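Local coordinates for protein carboxypeptidase D (Drosophila melanogaster, PDB 3MN8) that removes C-terminal arginine or lysine from peptides and proteins as a zinc carboxypeptidase, this chain comprising its first catalytic domain and the transthyretin-like domain that follows, at residues 228-233 and 282-286; 222-226 and 248-252; 209-213 and 297-301; 354-359 and 383-389; 337-343 and 372-378. One frame throughout, in Å; residues are numbered along the deposited sequence.

Interaction 1. Residues 228-233 and 282-286; sequences DNSLAH and WYELS. With GEM ((2-guanidinoethylmercapto)succinic acid), chain G.
E284 and S230 make the main side-chain bond between these loops: S230 OG donates to E284 OE1 on the syn side of the carboxylate, and S230 N adds a weak bond to OE2 at 3.2 Å. Extended beyond CG, the glutamate carries its carboxylate to the 228-233 turn. With an alanine here, the hydroxyl and amide of S230 would probably lose this shared acceptor and the turn become freer to shift. N229 supplies a second side-chain bond, its ND2 meeting S286 OG (2.9 Å) almost in the amide plane; ND2 also bonds D179, and using both amide hydrogens suits a buried asparagine.

Between the backbones, L285 N donates to D228 O at 2.9 Å.

A further set of contacts reaches the ligand GEM. Its N2 and, weakly, N4 donate to Y283 O, and N2 sits over the centre of the Y283 ring. D228 OD1 lies 2.9 Å from GEM N4. A carboxylate, a carbonyl and an aromatic face around a guanidinium are consistent with preference for a C-terminal arginine or lysine.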
# COMPACT_ATOMS: atom_id res chain seq x y z
N ASP A 228 -11.34 -9.04 -4.39
CA ASP A 228 -10.99 -10.38 -3.92
C ASP A 228 -12.24 -11.24 -3.81
O ASP A 228 -12.16 -12.46 -3.61
CB ASP A 228 -10.30 -10.31 -2.55
CG ASP A 228 -8.81 -9.97 -2.64
OD1 ASP A 228 -8.25 -10.06 -3.76
OD2 ASP A 228 -8.19 -9.64 -1.60
N ASN A 229 -13.41 -10.61 -3.94
CA ASN A 229 -14.67 -11.35 -3.85
C ASN A 229 -15.79 -10.71 -4.68
O ASN A 229 -15.60 -9.66 -5.30
CB ASN A 229 -15.10 -11.52 -2.38
CG ASN A 229 -15.63 -10.24 -1.76
OD1 ASN A 229 -15.64 -9.16 -2.39
ND2 ASN A 229 -16.09 -10.34 -0.52
N SER A 230 -16.96 -11.36 -4.70
CA SER A 230 -18.09 -10.85 -5.45
C SER A 230 -19.42 -11.24 -4.82
O SER A 230 -19.45 -12.07 -3.91
CB SER A 230 -18.03 -11.35 -6.90
OG SER A 230 -18.20 -12.74 -6.96
N LEU A 231 -20.50 -10.64 -5.30
CA LEU A 231 -21.86 -11.04 -4.93
C LEU A 231 -22.18 -12.48 -5.38
O LEU A 231 -22.95 -13.19 -4.72
CB LEU A 231 -22.91 -10.08 -5.53
CG LEU A 231 -23.31 -8.79 -4.80
CD1 LEU A 231 -24.12 -7.91 -5.73
CD2 LEU A 231 -24.11 -9.07 -3.53
N ALA A 232 -21.60 -12.90 -6.50
CA ALA A 232 -21.78 -14.27 -6.96
C ALA A 232 -21.17 -15.25 -5.96
O ALA A 232 -21.62 -16.40 -5.83
CB ALA A 232 -21.14 -14.45 -8.35
N HIS A 233 -20.16 -14.78 -5.23
CA HIS A 233 -19.39 -15.63 -4.31
C HIS A 233 -18.94 -16.92 -4.96
O HIS A 233 -19.22 -18.01 -4.48
CB HIS A 233 -20.16 -15.89 -3.00
CG HIS A 233 -20.31 -14.66 -2.16
ND1 HIS A 233 -21.49 -13.94 -2.10
CD2 HIS A 233 -19.42 -14.00 -1.39
CE1 HIS A 233 -21.32 -12.90 -1.30
NE2 HIS A 233 -20.07 -12.91 -0.86
N TRP A 282 -8.23 -15.58 -8.88
CA TRP A 282 -7.41 -16.57 -8.21
C TRP A 282 -8.33 -17.47 -7.39
O TRP A 282 -8.64 -18.61 -7.76
CB TRP A 282 -6.38 -15.89 -7.31
CG TRP A 282 -5.41 -16.84 -6.72
CD1 TRP A 282 -5.39 -18.20 -6.88
CD2 TRP A 282 -4.31 -16.52 -5.86
NE1 TRP A 282 -4.34 -18.74 -6.18
CE2 TRP A 282 -3.65 -17.73 -5.55
CE3 TRP A 282 -3.81 -15.32 -5.33
CZ2 TRP A 282 -2.53 -17.78 -4.71
CZ3 TRP A 282 -2.70 -15.37 -4.51
CH2 TRP A 282 -2.07 -16.60 -4.21
N TYR A 283 -8.78 -16.92 -6.26
CA TYR A 283 -9.86 -17.51 -5.48
C TYR A 283 -10.43 -16.42 -4.59
O TYR A 283 -9.69 -15.54 -4.12
CB TYR A 283 -9.37 -18.69 -4.64
CG TYR A 283 -8.20 -18.34 -3.71
CD1 TYR A 283 -8.42 -17.84 -2.43
CD2 TYR A 283 -6.89 -18.52 -4.12
CE1 TYR A 283 -7.37 -17.53 -1.59
CE2 TYR A 283 -5.83 -18.20 -3.28
CZ TYR A 283 -6.07 -17.71 -2.02
OH TYR A 283 -5.01 -17.41 -1.19
N GLU A 284 -11.74 -16.47 -4.36
CA GLU A 284 -12.41 -15.43 -3.59
C GLU A 284 -12.14 -15.56 -2.10
O GLU A 284 -11.93 -16.65 -1.57
CB GLU A 284 -13.92 -15.38 -3.87
CG GLU A 284 -14.26 -14.81 -5.25
CD GLU A 284 -15.73 -14.46 -5.41
OE1 GLU A 284 -16.16 -14.18 -6.55
OE2 GLU A 284 -16.45 -14.46 -4.38
N LEU A 285 -12.13 -14.41 -1.44
CA LEU A 285 -11.99 -14.39 -0.01
C LEU A 285 -12.69 -13.12 0.44
O LEU A 285 -12.82 -12.16 -0.33
CB LEU A 285 -10.51 -14.39 0.38
CG LEU A 285 -9.66 -13.14 0.08
CD1 LEU A 285 -9.76 -12.20 1.25
CD2 LEU A 285 -8.21 -13.50 -0.19
N SER A 286 -13.17 -13.11 1.67
CA SER A 286 -13.87 -11.93 2.16
C SER A 286 -13.24 -11.38 3.42
O SER A 286 -12.65 -12.12 4.21
CB SER A 286 -15.35 -12.24 2.38
OG SER A 286 -15.93 -12.68 1.16
C8 GEM G . -4.45 -14.76 0.15
S7 GEM G . -4.43 -13.01 -0.12
C6 GEM G . -3.97 -12.94 -1.83
C5 GEM G . -4.87 -13.77 -2.74
N3 GEM G . -6.17 -13.13 -2.78
C1 GEM G . -7.29 -13.61 -3.31
N4 GEM G . -8.41 -12.91 -3.28
N2 GEM G . -7.29 -14.81 -3.88
C9 GEM G . -5.06 -15.00 1.50
O14 GEM G . -5.34 -14.01 2.21
O15 GEM G . -5.28 -16.17 1.86
C10 GEM G . -3.06 -15.40 0.02
C11 GEM G . -2.04 -15.05 1.10
O12 GEM G . -0.89 -14.70 0.72
O13 GEM G . -2.34 -15.16 2.32

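Interaction 2. Residues 222-226 and 248-252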
# COMPACT_ATOMS: atom_id res chain seq x y z
N VAL A 222 3.28 -13.32 -7.30
CA VAL A 222 2.28 -12.70 -8.17
C VAL A 222 1.77 -11.37 -7.62
O VAL A 222 1.76 -11.14 -6.41
CB VAL A 222 1.06 -13.65 -8.38
CG1 VAL A 222 0.27 -13.80 -7.07
CG2 VAL A 222 0.14 -13.18 -9.53
N ALA A 223 1.32 -10.51 -8.53
CA ALA A 223 0.76 -9.22 -8.17
C ALA A 223 -0.77 -9.26 -8.32
O ALA A 223 -1.30 -9.36 -9.44
CB ALA A 223 1.37 -8.14 -9.06
N SER A 224 -1.45 -9.20 -7.17
CA SER A 224 -2.90 -9.37 -7.08
C SER A 224 -3.60 -8.08 -6.71
O SER A 224 -3.12 -7.32 -5.87
CB SER A 224 -3.24 -10.44 -6.03
OG SER A 224 -4.63 -10.70 -5.95
N TYR A 225 -4.76 -7.84 -7.31
CA TYR A 225 -5.48 -6.58 -7.14
C TYR A 225 -6.95 -6.87 -6.97
O TYR A 225 -7.40 -7.97 -7.29
CB TYR A 225 -5.27 -5.68 -8.37
CG TYR A 225 -5.56 -6.38 -9.68
CD1 TYR A 225 -4.60 -7.18 -10.30
CD2 TYR A 225 -6.78 -6.24 -10.31
CE1 TYR A 225 -4.85 -7.81 -11.50
CE2 TYR A 225 -7.04 -6.87 -11.52
CZ TYR A 225 -6.07 -7.65 -12.11
OH TYR A 225 -6.33 -8.28 -13.31
N PRO A 226 -7.71 -5.88 -6.47
CA PRO A 226 -9.17 -5.96 -6.24
C PRO A 226 -10.00 -6.31 -7.50
O PRO A 226 -9.56 -6.10 -8.64
CB PRO A 226 -9.52 -4.54 -5.76
CG PRO A 226 -8.24 -4.00 -5.20
CD PRO A 226 -7.14 -4.60 -6.02
N PHE A 248 -5.46 -0.40 -11.80
CA PHE A 248 -5.05 -1.51 -10.96
C PHE A 248 -4.11 -2.42 -11.71
O PHE A 248 -3.05 -2.79 -11.20
CB PHE A 248 -6.24 -2.25 -10.36
CG PHE A 248 -6.61 -1.76 -8.99
CD1 PHE A 248 -5.69 -1.84 -7.96
CD2 PHE A 248 -7.83 -1.19 -8.75
CE1 PHE A 248 -5.99 -1.38 -6.71
CE2 PHE A 248 -8.14 -0.72 -7.49
CZ PHE A 248 -7.22 -0.82 -6.46
N LYS A 249 -4.49 -2.76 -12.94
CA LYS A 249 -3.66 -3.59 -13.81
C LYS A 249 -2.30 -2.94 -14.08
O LYS A 249 -1.29 -3.64 -14.19
CB LYS A 249 -4.39 -3.91 -15.12
CG LYS A 249 -5.03 -5.28 -15.13
CD LYS A 249 -6.04 -5.48 -16.25
CE LYS A 249 -6.73 -6.84 -16.07
NZ LYS A 249 -8.06 -6.89 -16.74
N GLN A 250 -2.28 -1.61 -14.18
CA GLN A 250 -1.03 -0.88 -14.38
C GLN A 250 -0.13 -0.97 -13.13
O GLN A 250 1.07 -1.18 -13.23
CB GLN A 250 -1.30 0.59 -14.75
CG GLN A 250 -0.01 1.38 -15.02
CD GLN A 250 -0.24 2.69 -15.76
OE1 GLN A 250 -1.07 2.78 -16.67
NE2 GLN A 250 0.51 3.72 -15.38
N LEU A 251 -0.74 -0.83 -11.97
CA LEU A 251 -0.02 -0.99 -10.71
C LEU A 251 0.59 -2.37 -10.60
O LEU A 251 1.80 -2.52 -10.40
CB LEU A 251 -0.94 -0.73 -9.53
CG LEU A 251 -1.45 0.71 -9.49
CD1 LEU A 251 -2.48 0.91 -8.40
CD2 LEU A 251 -0.28 1.69 -9.36
N ALA A 252 -0.25 -3.39 -10.71
CA ALA A 252 0.20 -4.77 -10.65
C ALA A 252 1.32 -5.06 -11.65
O ALA A 252 2.27 -5.80 -11.34
CB ALA A 252 -0.97 -5.73 -10.87
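P226 lays its CD over one face of the F248 ring, a CH-pi contact 3.7 Å from the centroid and 21° off the ring normal. It belongs to the helix-on-sheet packing of the alpha/beta-hydrolase-like catalytic domain, where helix 245-257 covers strand 222-225 of the central mixed sheet. The strand and helix segments run nearly antiparallel, with their axes 8.2 Å apart.

A flat, apolar phenylalanine suits the place: besides P226, its CD1 meets Y225 CB at 3.9 Å, and the rings of F300 and Y294 pack around it. A serine in its place would probably leave the P226 ring without its aromatic partner and open a gap beneath the helix. Farther along, small residues let the chains come close, A223 CB touching A252 CB at 3.8 Å.

Y225 has CG between its backbone N and carbonyl carbon (chi1 51°), which turns the ring up to the helix; CD1 reaches A252 CB, and the hydroxyl end lies against K249. That lysine offers its methylene chain here and sends its ammonium to a salt bridge with D245. CE is the K249 carbon nearest Y225 OH, with K249 CG a little farther off at 3.7 Å.

Interaction 3. Residues 209-213 and 297-301; sequences PFVLS and SNCFE
S213 and E301 are paired, so both side chains leave the sheet on one face; with S213 OG anti to N (chi1 173°) and E301 CG anti to N (chi1 177°), hydroxyl and carboxylate come together. There S213 OG donates to E301 OE1 at 2.8 Å, meeting the oxygen on its anti side. K95 lies close by, with a weak bond to the serine and a long, weak ion pair to the glutamate; its positive charge would probably favour an ionised carboxylate.

Next to this pair, C299 SG lies between S213 CB and F210 CB, 3.7 Å from the latter. A small, weakly polar side chain suits this buried spot. The segments form the start of a parallel pairing in the central mixed sheet of the catalytic domain, where strands 212-217 and 300-305 lie side by side. S213 N donates to F300 O at 3.1 Å, whereas F300 N reaches V211 O only weakly, at 3.4 Å.

Leading into the second strand, S297 OG accepts from C299 N (2.9 Å) in an ST turn, a role for which serine's short hydroxyl is apt. L212 starts out on the face away from S213 and E301, and its CD1 bends back to F300 O.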
# COMPACT_ATOMS: atom_id res chain seq x y z
N PRO A 209 -5.51 10.46 4.12
CA PRO A 209 -5.93 10.29 2.73
C PRO A 209 -4.89 9.50 1.91
O PRO A 209 -4.34 10.00 0.93
CB PRO A 209 -5.98 11.73 2.23
CG PRO A 209 -4.89 12.40 3.02
CD PRO A 209 -5.01 11.82 4.38
N PHE A 210 -4.62 8.27 2.32
CA PHE A 210 -3.68 7.45 1.59
C PHE A 210 -4.06 7.32 0.12
O PHE A 210 -5.22 7.13 -0.21
CB PHE A 210 -3.53 6.08 2.24
CG PHE A 210 -2.79 6.13 3.53
CD1 PHE A 210 -3.45 6.01 4.74
CD2 PHE A 210 -1.43 6.37 3.53
CE1 PHE A 210 -2.77 6.07 5.93
CE2 PHE A 210 -0.74 6.43 4.73
CZ PHE A 210 -1.41 6.28 5.93
N VAL A 211 -3.06 7.42 -0.74
CA VAL A 211 -3.29 7.47 -2.17
C VAL A 211 -3.07 6.10 -2.80
O VAL A 211 -3.84 5.66 -3.64
CB VAL A 211 -2.35 8.50 -2.86
CG1 VAL A 211 -2.40 8.33 -4.37
CG2 VAL A 211 -2.72 9.94 -2.45
N LEU A 212 -2.01 5.43 -2.37
CA LEU A 212 -1.60 4.15 -2.93
C LEU A 212 -1.06 3.28 -1.79
O LEU A 212 -0.60 3.80 -0.78
CB LEU A 212 -0.53 4.36 -4.00
CG LEU A 212 0.30 3.19 -4.55
CD1 LEU A 212 -0.59 2.08 -5.04
CD2 LEU A 212 1.22 3.68 -5.68
N SER A 213 -1.11 1.96 -1.96
CA SER A 213 -0.69 1.04 -0.90
C SER A 213 -0.45 -0.37 -1.42
O SER A 213 -0.97 -0.78 -2.45
CB SER A 213 -1.76 0.99 0.20
OG SER A 213 -1.46 -0.01 1.14
N SER A 297 -12.13 3.93 1.47
CA SER A 297 -11.24 5.08 1.41
C SER A 297 -10.87 5.33 -0.04
O SER A 297 -11.41 4.68 -0.94
CB SER A 297 -9.97 4.85 2.24
OG SER A 297 -8.98 4.11 1.52
N ASN A 298 -9.97 6.27 -0.25
CA ASN A 298 -9.48 6.60 -1.57
C ASN A 298 -8.41 5.60 -1.98
O ASN A 298 -8.09 5.48 -3.16
CB ASN A 298 -8.85 7.99 -1.55
CG ASN A 298 -9.87 9.10 -1.39
OD1 ASN A 298 -11.01 8.99 -1.83
ND2 ASN A 298 -9.45 10.19 -0.78
N CYS A 299 -7.83 4.91 -1.00
CA CYS A 299 -6.59 4.19 -1.23
C CYS A 299 -6.72 3.02 -2.20
O CYS A 299 -7.71 2.29 -2.18
CB CYS A 299 -5.97 3.70 0.08
SG CYS A 299 -4.21 3.24 -0.03
N PHE A 300 -5.70 2.86 -3.06
CA PHE A 300 -5.61 1.76 -4.00
C PHE A 300 -4.54 0.76 -3.55
O PHE A 300 -3.36 0.93 -3.85
CB PHE A 300 -5.23 2.29 -5.39
CG PHE A 300 -6.30 3.09 -6.08
CD1 PHE A 300 -6.34 3.16 -7.47
CD2 PHE A 300 -7.26 3.78 -5.35
CE1 PHE A 300 -7.33 3.90 -8.12
CE2 PHE A 300 -8.25 4.54 -6.00
CZ PHE A 300 -8.28 4.60 -7.38
N GLU A 301 -4.94 -0.29 -2.83
CA GLU A 301 -3.99 -1.28 -2.32
C GLU A 301 -3.88 -2.50 -3.23
O GLU A 301 -4.88 -3.08 -3.66
CB GLU A 301 -4.38 -1.70 -0.90
CG GLU A 301 -3.50 -2.79 -0.30
CD GLU A 301 -3.67 -2.91 1.21
OE1 GLU A 301 -3.31 -1.95 1.93
OE2 GLU A 301 -4.16 -3.96 1.68

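Interaction 4. Residues 354-359 and 383-389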
# COMPACT_ATOMS: atom_id res chain seq x y z
N ALA A 354 -15.16 17.03 -0.22
CA ALA A 354 -15.72 17.22 -1.55
C ALA A 354 -15.53 15.94 -2.36
O ALA A 354 -14.69 15.10 -2.02
CB ALA A 354 -15.06 18.40 -2.24
N ASN A 355 -16.32 15.80 -3.42
CA ASN A 355 -16.16 14.67 -4.33
C ASN A 355 -15.64 15.10 -5.69
O ASN A 355 -16.09 16.09 -6.27
CB ASN A 355 -17.48 13.90 -4.48
CG ASN A 355 -17.74 12.96 -3.32
OD1 ASN A 355 -18.77 13.06 -2.65
ND2 ASN A 355 -16.81 12.04 -3.08
N VAL A 356 -14.67 14.35 -6.19
CA VAL A 356 -14.08 14.61 -7.50
C VAL A 356 -14.33 13.42 -8.43
O VAL A 356 -13.82 12.31 -8.19
CB VAL A 356 -12.57 14.91 -7.40
CG1 VAL A 356 -11.93 14.96 -8.78
CG2 VAL A 356 -12.33 16.23 -6.63
N TYR A 357 -15.12 13.65 -9.47
CA TYR A 357 -15.55 12.58 -10.37
C TYR A 357 -14.85 12.62 -11.72
O TYR A 357 -14.62 13.70 -12.27
CB TYR A 357 -17.06 12.65 -10.61
CG TYR A 357 -17.97 12.25 -9.46
CD1 TYR A 357 -18.48 13.21 -8.59
CD2 TYR A 357 -18.35 10.93 -9.28
CE1 TYR A 357 -19.34 12.84 -7.55
CE2 TYR A 357 -19.20 10.56 -8.25
CZ TYR A 357 -19.69 11.51 -7.39
OH TYR A 357 -20.53 11.13 -6.37
N VAL A 358 -14.55 11.43 -12.25
CA VAL A 358 -14.02 11.26 -13.60
C VAL A 358 -15.02 10.48 -14.45
O VAL A 358 -15.41 9.37 -14.09
CB VAL A 358 -12.66 10.51 -13.60
CG1 VAL A 358 -12.16 10.26 -15.03
CG2 VAL A 358 -11.61 11.29 -12.80
N ALA A 359 -15.42 11.07 -15.57
CA ALA A 359 -16.35 10.40 -16.48
C ALA A 359 -15.91 8.97 -16.79
O ALA A 359 -14.83 8.75 -17.33
CB ALA A 359 -16.50 11.20 -17.76
N TYR A 383 -9.47 12.86 -20.06
CA TYR A 383 -10.64 12.73 -19.20
C TYR A 383 -11.40 14.04 -18.94
O TYR A 383 -10.86 15.13 -19.05
CB TYR A 383 -10.23 12.14 -17.87
CG TYR A 383 -9.36 10.91 -17.96
CD1 TYR A 383 -8.01 11.00 -18.31
CD2 TYR A 383 -9.88 9.65 -17.68
CE1 TYR A 383 -7.21 9.87 -18.38
CE2 TYR A 383 -9.09 8.51 -17.74
CZ TYR A 383 -7.76 8.62 -18.10
OH TYR A 383 -6.98 7.48 -18.16
N SER A 384 -12.67 13.91 -18.60
CA SER A 384 -13.46 15.03 -18.12
C SER A 384 -13.65 14.88 -16.62
O SER A 384 -14.38 14.01 -16.15
CB SER A 384 -14.81 15.09 -18.83
OG SER A 384 -14.71 15.81 -20.05
N VAL A 385 -12.96 15.73 -15.88
CA VAL A 385 -13.03 15.67 -14.43
C VAL A 385 -13.95 16.76 -13.92
O VAL A 385 -13.95 17.87 -14.46
CB VAL A 385 -11.63 15.86 -13.81
CG1 VAL A 385 -11.63 15.44 -12.37
CG2 VAL A 385 -10.60 15.08 -14.61
N HIS A 386 -14.74 16.45 -12.89
CA HIS A 386 -15.54 17.46 -12.21
C HIS A 386 -15.67 17.20 -10.72
O HIS A 386 -15.44 16.08 -10.26
CB HIS A 386 -16.92 17.64 -12.86
CG HIS A 386 -17.93 16.59 -12.50
ND1 HIS A 386 -17.65 15.50 -11.71
CD2 HIS A 386 -19.24 16.47 -12.85
CE1 HIS A 386 -18.73 14.75 -11.57
NE2 HIS A 386 -19.71 15.32 -12.25
N ALA A 387 -16.06 18.23 -9.98
CA ALA A 387 -16.11 18.14 -8.53
C ALA A 387 -17.47 18.57 -8.01
O ALA A 387 -18.13 19.43 -8.59
CB ALA A 387 -15.00 18.99 -7.91
N SER A 388 -17.88 17.95 -6.92
CA SER A 388 -19.12 18.34 -6.29
C SER A 388 -19.02 18.22 -4.77
O SER A 388 -18.10 17.58 -4.24
CB SER A 388 -20.26 17.47 -6.82
OG SER A 388 -19.98 16.10 -6.63
N ALA A 389 -19.96 18.86 -4.09
CA ALA A 389 -20.00 18.85 -2.63
C ALA A 389 -21.36 19.39 -2.17
O ALA A 389 -21.93 20.28 -2.80
CB ALA A 389 -18.86 19.70 -2.05
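N355 and Y357 pair with S388 and H386 as the hydrogen-bonded positions of an antiparallel ladder, each pair joined by two N-H...O bonds, one in each direction, such as H386 N to Y357 O at 2.8 Å; A359 N extends it to S384 O at 3.2 Å.

Alternate side chains divide between two faces. V356, V358, V385 and A387 form the apolar one. With V356 CG1 anti to the backbone N (chi1 171°), that branch meets V385 CG1 at 3.6 Å, leaving CG2 to rest on A387 CB at 4.0 Å; V358 CG1 lies 3.5 Å from Y383 CD2. The beta-branched valines suit extended strands, and the small alanine suits the close non-hydrogen-bonded pair with V356.

The other face carries N355, Y357, H386 and S388, partly exposed and more polar. Here S388 OG sits at the edge of the Y357 ring, 3.4 Å from CE1 and close to its plane.

The valine face packs against strands 339-344, 373-376 and 410-415, the face-to-face arrangement of two sheets in the transthyretin-like beta sandwich that follows the catalytic domain.

Interaction 5. Residues 337-343 and 372-378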
# COMPACT_ATOMS: atom_id res chain seq x y z
N ILE A 337 1.06 9.18 -10.76
CA ILE A 337 0.32 9.22 -12.01
C ILE A 337 -0.99 9.96 -11.84
O ILE A 337 -1.45 10.23 -10.72
CB ILE A 337 0.04 7.82 -12.57
CG1 ILE A 337 -0.89 7.04 -11.64
CG2 ILE A 337 1.35 7.08 -12.83
CD1 ILE A 337 -1.09 5.61 -12.08
N GLY A 338 -1.60 10.28 -12.98
CA GLY A 338 -2.89 10.94 -12.99
C GLY A 338 -2.80 12.41 -12.66
O GLY A 338 -1.95 13.13 -13.19
N ILE A 339 -3.69 12.85 -11.78
CA ILE A 339 -3.80 14.25 -11.44
C ILE A 339 -3.95 14.45 -9.96
O ILE A 339 -4.02 13.49 -9.17
CB ILE A 339 -5.02 14.93 -12.08
CG1 ILE A 339 -6.29 14.18 -11.66
CG2 ILE A 339 -4.85 15.01 -13.60
CD1 ILE A 339 -7.60 14.79 -12.17
N LYS A 340 -4.01 15.72 -9.58
CA LYS A 340 -4.17 16.10 -8.20
C LYS A 340 -4.51 17.57 -8.20
O LYS A 340 -4.23 18.28 -9.18
CB LYS A 340 -2.91 15.81 -7.39
CG LYS A 340 -1.66 16.58 -7.78
CD LYS A 340 -0.56 16.29 -6.75
CE LYS A 340 0.76 16.91 -7.11
NZ LYS A 340 1.83 16.36 -6.23
N GLY A 341 -5.14 18.02 -7.11
CA GLY A 341 -5.57 19.40 -7.03
C GLY A 341 -6.35 19.77 -5.80
O GLY A 341 -6.45 19.02 -4.82
N LEU A 342 -6.93 20.97 -5.85
CA LEU A 342 -7.65 21.51 -4.72
C LEU A 342 -9.06 21.85 -5.11
O LEU A 342 -9.30 22.46 -6.16
CB LEU A 342 -6.97 22.76 -4.20
CG LEU A 342 -5.50 22.61 -3.80
CD1 LEU A 342 -4.93 23.98 -3.52
CD2 LEU A 342 -5.32 21.66 -2.61
N VAL A 343 -10.00 21.46 -4.25
CA VAL A 343 -11.35 21.95 -4.38
C VAL A 343 -11.45 23.01 -3.31
O VAL A 343 -11.24 22.75 -2.11
CB VAL A 343 -12.40 20.85 -4.16
CG1 VAL A 343 -13.80 21.43 -4.18
CG2 VAL A 343 -12.23 19.76 -5.21
N GLY A 372 -8.71 20.00 1.31
CA GLY A 372 -9.35 20.00 0.01
C GLY A 372 -8.50 19.41 -1.08
O GLY A 372 -8.71 19.67 -2.26
N GLU A 373 -7.54 18.59 -0.69
CA GLU A 373 -6.67 17.94 -1.66
C GLU A 373 -7.26 16.64 -2.16
O GLU A 373 -8.00 15.96 -1.44
CB GLU A 373 -5.31 17.64 -1.04
CG GLU A 373 -4.94 18.46 0.17
CD GLU A 373 -3.68 17.93 0.84
OE1 GLU A 373 -2.61 18.02 0.20
OE2 GLU A 373 -3.77 17.42 1.99
N TYR A 374 -6.92 16.30 -3.40
CA TYR A 374 -7.26 15.00 -3.96
C TYR A 374 -6.17 14.59 -4.93
O TYR A 374 -5.51 15.44 -5.55
CB TYR A 374 -8.60 15.04 -4.69
CG TYR A 374 -8.49 15.68 -6.05
CD1 TYR A 374 -8.69 17.05 -6.22
CD2 TYR A 374 -8.16 14.91 -7.17
CE1 TYR A 374 -8.56 17.64 -7.48
CE2 TYR A 374 -8.03 15.49 -8.42
CZ TYR A 374 -8.23 16.85 -8.57
OH TYR A 374 -8.11 17.41 -9.81
N TRP A 375 -5.95 13.29 -5.04
CA TRP A 375 -5.06 12.73 -6.03
C TRP A 375 -5.87 11.67 -6.74
O TRP A 375 -6.40 10.77 -6.09
CB TRP A 375 -3.86 12.06 -5.37
CG TRP A 375 -3.11 12.92 -4.42
CD1 TRP A 375 -1.89 13.52 -4.64
CD2 TRP A 375 -3.50 13.26 -3.09
NE1 TRP A 375 -1.52 14.24 -3.52
CE2 TRP A 375 -2.49 14.10 -2.56
CE3 TRP A 375 -4.62 12.96 -2.30
CZ2 TRP A 375 -2.57 14.63 -1.28
CZ3 TRP A 375 -4.70 13.49 -1.03
CH2 TRP A 375 -3.68 14.31 -0.53
N ARG A 376 -5.96 11.76 -8.06
CA ARG A 376 -6.70 10.75 -8.80
C ARG A 376 -5.76 10.04 -9.75
O ARG A 376 -5.33 10.58 -10.79
CB ARG A 376 -7.88 11.36 -9.55
CG ARG A 376 -8.67 10.37 -10.41
CD ARG A 376 -9.35 9.30 -9.58
NE ARG A 376 -10.07 8.34 -10.42
CZ ARG A 376 -10.66 7.24 -9.98
NH1 ARG A 376 -10.64 6.93 -8.69
NH2 ARG A 376 -11.29 6.44 -10.82
N LEU A 377 -5.41 8.82 -9.37
CA LEU A 377 -4.49 8.03 -10.17
C LEU A 377 -5.16 7.73 -11.49
O LEU A 377 -6.31 7.30 -11.53
CB LEU A 377 -4.15 6.73 -9.45
CG LEU A 377 -3.54 6.89 -8.06
CD1 LEU A 377 -3.04 5.54 -7.58
CD2 LEU A 377 -2.43 7.93 -8.07
N LEU A 378 -4.44 7.92 -12.58
CA LEU A 378 -5.01 7.67 -13.89
C LEU A 378 -4.04 7.01 -14.86
O LEU A 378 -2.85 7.26 -14.85
CB LEU A 378 -5.59 8.97 -14.49
CG LEU A 378 -6.86 9.58 -13.87
CD1 LEU A 378 -7.14 10.96 -14.42
CD2 LEU A 378 -8.08 8.69 -14.10
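Y374 lies flat against the neighbouring strand at the tightest part of this contact: G341 N stands 3.4 Å above its ring and I339 CD1 meets its edge, 3.8 Å from CE2. A chi1 of 77° folds the ring back over that strand, where G341, lacking a side chain, lets it come so near. The ring's hydroxyl ends on L412 O.

Two more glycines serve the backbone. G338 and G372 both have positive phi, and at each a beta carbon would run into a carbonyl oxygen across the pairing, that of R376 or V343. The antiparallel ladder includes I339 N to R376 O (3.0 Å) and V343 N to G372 O (3.0 Å).

On the other face K340 and W375 are buried against the catalytic domain. K340 CB and CD run past W375 CD1, each at 3.7 Å, while the lysine ammonium goes on to E408 and L90 O. Only the L342 end is looser: partly exposed, it touches E373 lightly, CD2 to CG at 4.3 Å.

W375 NE1 bonds to L90 O, E373 pairs with R87 and R376 with D244, all in the catalytic domain. Strand 373-376 is the outer strand of its sheet, so this ladder is an edge pairing of the transthyretin-like sandwich, and its polar bonds place it where the two domains meet.

How the interactions relate
Interactions 1 to 3 belong to the catalytic domain; 4 and 5 follow in the transthyretin-like domain. The segments of interactions 1 and 2 alternate along the chain, and both fall between the two segments of interaction 3. Interactions 2 and 3, centres about 14 Å apart, share the central mixed sheet. Interaction 1, at the ligand pocket, has its centre about 16 Å from that of interaction 2 and touches it where W282 meets V222. Interactions 4 and 5, centres about 10 Å apart, lie on facing sheets, their segments alternating. Interaction 5 packs W375 on V211 and R376 on F300, so the sandwich rests against the beginnings of strands 212-217 and 300-305, its centre about 30 Å from that of interaction 1.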